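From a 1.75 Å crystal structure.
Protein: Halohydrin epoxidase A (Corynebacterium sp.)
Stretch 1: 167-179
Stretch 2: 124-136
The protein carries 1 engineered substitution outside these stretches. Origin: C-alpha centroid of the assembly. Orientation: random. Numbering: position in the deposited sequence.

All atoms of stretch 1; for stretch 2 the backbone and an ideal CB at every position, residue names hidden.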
# COMPACT_ATOMS: atom_id res chain seq x y z
N ARG C 167 10.98 -10.56 -18.11
CA ARG C 167 12.25 -10.89 -18.75
C ARG C 167 12.02 -11.42 -20.16
O ARG C 167 12.89 -11.26 -21.03
CB ARG C 167 13.02 -11.91 -17.91
CG ARG C 167 14.51 -11.98 -18.27
CD ARG C 167 15.23 -10.65 -18.04
NE ARG C 167 15.23 -10.24 -16.64
CZ ARG C 167 16.14 -10.60 -15.74
NH1 ARG C 167 17.15 -11.39 -16.09
NH2 ARG C 167 16.04 -10.18 -14.48
N ASP C 168 10.87 -12.05 -20.40
CA ASP C 168 10.47 -12.48 -21.74
C ASP C 168 9.97 -11.32 -22.60
O ASP C 168 9.57 -11.55 -23.75
CB ASP C 168 9.37 -13.53 -21.66
CG ASP C 168 9.80 -14.79 -20.93
OD1 ASP C 168 10.94 -15.25 -21.15
OD2 ASP C 168 8.99 -15.32 -20.13
N GLY C 169 9.97 -10.10 -22.08
CA GLY C 169 9.34 -9.01 -22.80
C GLY C 169 7.83 -9.04 -22.80
O GLY C 169 7.20 -8.37 -23.63
N ILE C 170 7.21 -9.83 -21.93
CA ILE C 170 5.76 -9.92 -21.80
C ILE C 170 5.41 -9.02 -20.62
O ILE C 170 5.65 -9.39 -19.48
CB ILE C 170 5.29 -11.36 -21.57
CG1 ILE C 170 5.72 -12.27 -22.73
CG2 ILE C 170 3.80 -11.40 -21.38
CD1 ILE C 170 5.60 -13.77 -22.40
N LEU C 171 4.87 -7.82 -20.90
CA LEU C 171 4.75 -6.76 -19.90
C LEU C 171 3.32 -6.67 -19.38
O LEU C 171 2.40 -6.39 -20.16
CB LEU C 171 5.20 -5.42 -20.49
CG LEU C 171 6.55 -5.45 -21.21
CD1 LEU C 171 6.87 -4.09 -21.75
CD2 LEU C 171 7.64 -5.92 -20.26
N LEU C 172 3.13 -6.91 -18.08
CA LEU C 172 1.81 -6.99 -17.47
C LEU C 172 1.51 -5.70 -16.71
O LEU C 172 2.42 -5.09 -16.12
CB LEU C 172 1.72 -8.19 -16.52
CG LEU C 172 1.26 -9.52 -17.12
CD1 LEU C 172 2.15 -10.02 -18.27
CD2 LEU C 172 1.12 -10.60 -16.04
N TYR C 173 0.24 -5.28 -16.73
CA TYR C 173 -0.21 -4.09 -16.01
C TYR C 173 -1.64 -4.32 -15.55
O TYR C 173 -2.39 -5.10 -16.13
CB TYR C 173 -0.19 -2.81 -16.86
CG TYR C 173 1.06 -2.56 -17.68
CD1 TYR C 173 2.07 -1.73 -17.20
CD2 TYR C 173 1.22 -3.14 -18.93
CE1 TYR C 173 3.20 -1.49 -17.93
CE2 TYR C 173 2.35 -2.91 -19.68
CZ TYR C 173 3.34 -2.09 -19.18
OH TYR C 173 4.47 -1.84 -19.92
N ALA C 174 -2.03 -3.61 -14.49
CA ALA C 174 -3.41 -3.58 -14.04
C ALA C 174 -3.90 -2.14 -14.02
O ALA C 174 -3.18 -1.23 -13.61
CB ALA C 174 -3.57 -4.22 -12.66
N ILE C 175 -5.12 -1.94 -14.52
CA ILE C 175 -5.78 -0.65 -14.43
C ILE C 175 -6.98 -0.81 -13.51
O ILE C 175 -7.74 -1.79 -13.63
CB ILE C 175 -6.20 -0.12 -15.81
CG1 ILE C 175 -4.97 -0.04 -16.72
CG2 ILE C 175 -6.87 1.24 -15.67
CD1 ILE C 175 -5.28 0.38 -18.15
N GLY C 176 -7.12 0.12 -12.56
CA GLY C 176 -8.19 0.07 -11.59
C GLY C 176 -9.11 1.26 -11.71
O GLY C 176 -8.90 2.31 -11.07
N PRO C 177 -10.14 1.14 -12.54
CA PRO C 177 -11.04 2.28 -12.78
C PRO C 177 -12.08 2.44 -11.69
O PRO C 177 -12.49 1.49 -11.02
CB PRO C 177 -11.72 1.93 -14.12
CG PRO C 177 -11.05 0.65 -14.61
CD PRO C 177 -10.47 -0.01 -13.39
N ASN C 178 -12.51 3.69 -11.53
CA ASN C 178 -13.74 4.09 -10.84
C ASN C 178 -14.13 5.45 -11.40
O ASN C 178 -13.28 6.19 -11.92
CB ASN C 178 -13.56 4.16 -9.31
CG ASN C 178 -14.89 4.05 -8.55
OD1 ASN C 178 -15.97 3.92 -9.15
ND2 ASN C 178 -14.82 4.10 -7.22
N PHE C 179 -15.42 5.77 -11.31
CA PHE C 179 -15.93 7.02 -11.88
C PHE C 179 -15.48 7.18 -13.33
O PHE C 179 -15.13 8.27 -13.78
CB PHE C 179 -15.52 8.21 -11.02
CG PHE C 179 -16.05 8.12 -9.62
CD1 PHE C 179 -15.22 7.78 -8.57
CD2 PHE C 179 -17.39 8.34 -9.37
CE1 PHE C 179 -15.71 7.70 -7.28
CE2 PHE C 179 -17.89 8.26 -8.07
CZ PHE C 179 -17.05 7.94 -7.04
N UNK C 124 6.93 -15.16 -29.75
CA UNK C 124 6.93 -14.02 -30.65
C UNK C 124 7.79 -12.88 -30.15
O UNK C 124 7.89 -11.86 -30.84
CB UNK C 124 5.50 -13.53 -30.87
N UNK C 125 8.42 -13.01 -28.99
CA UNK C 125 9.30 -11.98 -28.48
C UNK C 125 8.64 -10.93 -27.62
O UNK C 125 9.16 -9.81 -27.52
CB UNK C 125 9.99 -11.29 -29.66
N UNK C 126 7.49 -11.24 -27.02
CA UNK C 126 6.89 -10.39 -26.01
C UNK C 126 5.59 -9.76 -26.49
O UNK C 126 5.17 -9.90 -27.65
CB UNK C 126 7.88 -9.30 -25.59
N UNK C 127 4.96 -9.04 -25.56
CA UNK C 127 3.68 -8.40 -25.78
C UNK C 127 3.29 -7.64 -24.52
O UNK C 127 4.00 -7.71 -23.50
CB UNK C 127 2.61 -9.42 -26.16
N UNK C 128 2.18 -6.91 -24.57
CA UNK C 128 1.60 -6.29 -23.39
C UNK C 128 0.30 -6.98 -23.04
O UNK C 128 -0.52 -7.29 -23.92
CB UNK C 128 1.37 -4.79 -23.61
N UNK C 129 0.11 -7.27 -21.76
CA UNK C 129 -1.11 -7.86 -21.26
C UNK C 129 -1.62 -6.89 -20.21
O UNK C 129 -0.97 -6.69 -19.17
CB UNK C 129 -0.89 -9.27 -20.70
N UNK C 130 -2.74 -6.23 -20.50
CA UNK C 130 -3.31 -5.19 -19.65
C UNK C 130 -4.60 -5.72 -19.05
O UNK C 130 -5.53 -6.06 -19.79
CB UNK C 130 -3.56 -3.90 -20.43
N UNK C 131 -4.65 -5.80 -17.72
CA UNK C 131 -5.82 -6.32 -17.03
C UNK C 131 -6.66 -5.15 -16.55
O UNK C 131 -6.16 -4.26 -15.84
CB UNK C 131 -5.42 -7.22 -15.86
N UNK C 132 -7.93 -5.11 -16.96
CA UNK C 132 -8.86 -4.12 -16.43
C UNK C 132 -9.49 -4.71 -15.18
O UNK C 132 -10.18 -5.73 -15.25
CB UNK C 132 -9.92 -3.73 -17.46
N UNK C 133 -9.23 -4.08 -14.04
CA UNK C 133 -9.69 -4.61 -12.76
C UNK C 133 -10.66 -3.60 -12.16
O UNK C 133 -11.71 -3.32 -12.75
CB UNK C 133 -8.52 -4.89 -11.81
N UNK C 134 -10.29 -3.00 -11.04
CA UNK C 134 -11.20 -2.07 -10.38
C UNK C 134 -10.40 -1.33 -9.31
O UNK C 134 -9.37 -1.82 -8.85
CB UNK C 134 -12.41 -2.79 -9.78
N UNK C 135 -10.90 -0.16 -8.91
CA UNK C 135 -10.26 0.52 -7.78
C UNK C 135 -10.23 -0.38 -6.56
O UNK C 135 -9.29 -0.31 -5.76
CB UNK C 135 -10.99 1.83 -7.45
N UNK C 136 -11.24 -1.25 -6.39
CA UNK C 136 -11.27 -2.13 -5.23
C UNK C 136 -10.26 -3.25 -5.33
O UNK C 136 -10.13 -4.04 -4.39
CB UNK C 136 -12.67 -2.72 -5.05

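Strands 170-177 and 127-132 run parallel; side chains alternate along each extended strand, and the register puts those of stretch 2 on the face of I170, L172 and A174 or on that of L171, Y173 and I175.

At position 124 the ideal CB meets nothing of stretch 1, and many residues would do; it is A124. Position 125 points away, but its phi of 90° and psi of 23° would jam a CB against the preceding carbonyl, so glycine is called for. G125 indeed closes the preceding helix in a Schellman motif. At 126, besides backbone angles that demand glycine, the ideal CB would lie 2.3 Å from G169 O, a clash. G126 lets the chains approach to 4.3 Å between its CA and G169 CA.

Position 127 lies on the I170 face, with room for a small or moderate apolar group. A127 fits; its N donates to G169 O (3.0 Å) and its O accepts from L171 N (2.7 Å).

Position 128 turns to the other face, near the Y173 ring. A small apolar or polar residue would suit. S128 is found: its OG lies at the ring edge and shares a water with the tyrosine, 2.6 Å from S128 OG and 2.8 Å from Y173 OH.

Position 129 sits among I170 and L172, which favours a branched aliphatic. V129 packs its CB 4.0 Å from L172 CD1 and its CG2 4.1 Å from I170 CG2. Position 130, between Y173 and I175, again asks for an aliphatic; I130 brings CG2 to 3.7 Å from I175 CD1 and CG1 to 4.1 Å from Y173 CD2.

At 131 the small side chain of A174 fills little space and L172 lies on the same face; a large apolar residue could reach L172. F131 places CE1 4.1 Å from L172 CG, which meets the ring at its edge. Position 132 looks to I175 and P177, so an aliphatic is expected. I132 sets CG2 3.9 Å from P177 CG and CD1 4.2 Å from I175 CD1.

At 133 the ideal CB is 3.7 Å from I175 O, an acceptor that invites a short hydroxyl. T133 supplies it: N (2.8 Å) and OG1 (2.9 Å) both donate to I175 O.

Position 134 points away, leaving the choice open; the OG of S134 accepts from the backbone N of 136. Position 135 lies beside P177 O and N178, where a small side chain fits; S135 donates its N to P177 O (3.1 Å). Position 136 is out of contact with stretch 1, which therefore sets no preference; it is V136.

Stretch 2, residues 124-136: AGGASVIFITSSV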
# COMPACT_ATOMS: atom_id res chain seq x y z
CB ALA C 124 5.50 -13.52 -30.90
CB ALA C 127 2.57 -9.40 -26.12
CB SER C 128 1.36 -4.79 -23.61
OG SER C 128 2.57 -4.10 -23.88
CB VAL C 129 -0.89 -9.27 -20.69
CG1 VAL C 129 -2.20 -9.92 -20.33
CG2 VAL C 129 -0.11 -10.15 -21.70
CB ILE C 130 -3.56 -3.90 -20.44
CG1 ILE C 130 -2.24 -3.40 -21.04
CG2 ILE C 130 -4.16 -2.83 -19.53
CD1 ILE C 130 -2.42 -2.46 -22.16
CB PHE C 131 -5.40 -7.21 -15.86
CG PHE C 131 -4.77 -8.50 -16.28
CD1 PHE C 131 -3.43 -8.55 -16.64
CD2 PHE C 131 -5.51 -9.67 -16.30
CE1 PHE C 131 -2.84 -9.76 -17.02
CE2 PHE C 131 -4.93 -10.88 -16.69
CZ PHE C 131 -3.59 -10.92 -17.04
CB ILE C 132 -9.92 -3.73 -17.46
CG1 ILE C 132 -9.30 -3.50 -18.84
CG2 ILE C 132 -10.68 -2.47 -16.98
CD1 ILE C 132 -8.41 -2.28 -19.00
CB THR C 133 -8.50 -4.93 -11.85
OG1 THR C 133 -7.78 -3.73 -11.52
CG2 THR C 133 -7.53 -5.88 -12.57
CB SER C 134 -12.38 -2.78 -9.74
OG SER C 134 -13.15 -1.86 -8.98
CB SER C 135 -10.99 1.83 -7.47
OG SER C 135 -12.28 1.58 -6.95
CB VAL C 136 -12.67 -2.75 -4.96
CG1 VAL C 136 -13.67 -1.65 -4.65
CG2 VAL C 136 -13.14 -3.62 -6.14
O HOH W 1 4.06 -2.40 -22.61
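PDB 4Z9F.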